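Local coordinates for OxyA protein (Actinoplanes teichomyceticus, PDB 5HH3) that is a haem-dependent cytochrome P450 that probably carries out a phenolic coupling step in cyclising the peptide of a glycopeptide antibiotic, at residues D128-D131 with A132-A135. Sequence-based numbering, arbitrary orientation.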
loop_
_atom_site.group_PDB
_atom_site.type_symbol
_atom_site.label_atom_id
_atom_site.label_comp_id
_atom_site.label_asym_id
_atom_site.label_seq_id
_atom_site.Cartn_x
_atom_site.Cartn_y
_atom_site.Cartn_z
ATOM N N ASP B 128 26.295 12.853 -27.877
ATOM C CA ASP B 128 26.514 11.407 -28.104
ATOM C C ASP B 128 25.182 10.650 -28.212
ATOM O O ASP B 128 24.989 9.849 -29.118
ATOM C CB ASP B 128 27.379 10.779 -26.991
ATOM C CG ASP B 128 28.832 11.252 -27.017
ATOM O OD1 ASP B 128 29.369 11.539 -28.110
ATOM O OD2 ASP B 128 29.447 11.332 -25.928
ATOM N N SER B 129 24.252 10.921 -27.303
ATOM C CA SER B 129 22.936 10.288 -27.357
ATOM C C SER B 129 22.214 10.607 -28.679
ATOM O O SER B 129 21.599 9.725 -29.281
ATOM C CB SER B 129 22.078 10.701 -26.144
ATOM O OG SER B 129 22.672 10.207 -24.941
ATOM N N LEU B 130 22.306 11.858 -29.127
ATOM C CA LEU B 130 21.668 12.284 -30.392
ATOM C C LEU B 130 22.349 11.686 -31.628
ATOM O O LEU B 130 21.668 11.323 -32.593
ATOM C CB LEU B 130 21.591 13.817 -30.486
ATOM C CG LEU B 130 20.712 14.504 -29.431
ATOM C CD1 LEU B 130 20.997 15.993 -29.348
ATOM C CD2 LEU B 130 19.248 14.284 -29.709
ATOM N N ASP B 131 23.675 11.553 -31.588
ATOM C CA ASP B 131 24.409 10.840 -32.649
ATOM C C ASP B 131 23.942 9.386 -32.750
ATOM O O ASP B 131 23.725 8.894 -33.847
ATOM C CB ASP B 131 25.944 10.879 -32.428
ATOM C CG ASP B 131 26.548 12.273 -32.635
ATOM O OD1 ASP B 131 25.824 13.176 -33.091
ATOM O OD2 ASP B 131 27.750 12.474 -32.332
ATOM N N ALA B 132 23.803 8.703 -31.611
ATOM C CA ALA B 132 23.326 7.307 -31.599
ATOM C C ALA B 132 21.887 7.161 -32.141
ATOM O O ALA B 132 21.582 6.202 -32.832
ATOM C CB ALA B 132 23.406 6.726 -30.188
ATOM N N ILE B 133 21.012 8.104 -31.803
ATOM C CA ILE B 133 19.629 8.120 -32.318
ATOM C C ILE B 133 19.663 8.300 -33.831
ATOM O O ILE B 133 19.017 7.556 -34.566
ATOM C CB ILE B 133 18.771 9.246 -31.662
ATOM C CG1 ILE B 133 18.487 8.909 -30.196
ATOM C CG2 ILE B 133 17.455 9.447 -32.415
ATOM C CD1 ILE B 133 17.997 10.082 -29.372
ATOM N N GLU B 134 20.444 9.272 -34.289
ATOM C CA GLU B 134 20.580 9.537 -35.730
ATOM C C GLU B 134 21.107 8.303 -36.484
ATOM O O GLU B 134 20.561 7.933 -37.526
ATOM C CB GLU B 134 21.448 10.780 -35.990
ATOM C CG GLU B 134 21.294 11.347 -37.398
ATOM C CD GLU B 134 21.819 12.771 -37.576
ATOM O OE1 GLU B 134 22.535 13.320 -36.706
ATOM O OE2 GLU B 134 21.507 13.349 -38.635
ATOM N N ALA B 135 22.114 7.636 -35.928
ATOM C CA ALA B 135 22.651 6.421 -36.543
ATOM C C ALA B 135 21.672 5.244 -36.579
ATOM O O ALA B 135 21.768 4.411 -37.480
ATOM C CB ALA B 135 23.964 6.005 -35.880
#
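Asp-128 to Ala-135 form the last two turns of the amphipathic alpha-helix 112-136, and four successive i to i+4 backbone bonds tie the two halves together. Glu-134 N reaches Leu-130 O at 2.9 Å and Ala-135 N reaches Asp-131 O at 2.9 Å, while Ala-132 N to Asp-128 O (3.0 Å) and Ile-133 N to Ser-129 O (3.1 Å) complete the set. All four are fairly straight, with no N-H...O angle below 155°.

One turn apart, the carboxylates of Asp-131 and Glu-134 leave OD1 and OE1 4.9 Å from each other. Both are salt-bridged to Arg-368 NH2 on helix 351-368, a shared cation that probably offsets their mutual repulsion, and Glu-134 suits this place because its longer chain, with CG anti to the backbone N (chi1 -163°), runs extended to the guanidinium.

The buried face carries Ser-129, Leu-130 and Ile-133. Ser-129 is small, which is consistent with the close approach of helix 142-159, its OG hydrogen-bonded to Val-125 O and Ser-149 OG. Branched Leu-130 packs on Ala-364 and Leu-365, whereas Ile-133 touches Phe-142 and Phe-146 of helix 142-159 and also Phe-369; their methyls, Leu-130 CD2 and Ile-133 CD1, meet loosely at 4.4 Å. With CG1 beside its own backbone N (chi1 -70°), Ile-133 turns back along the helix, bringing CG1 to 3.3 Å from Ser-129 O.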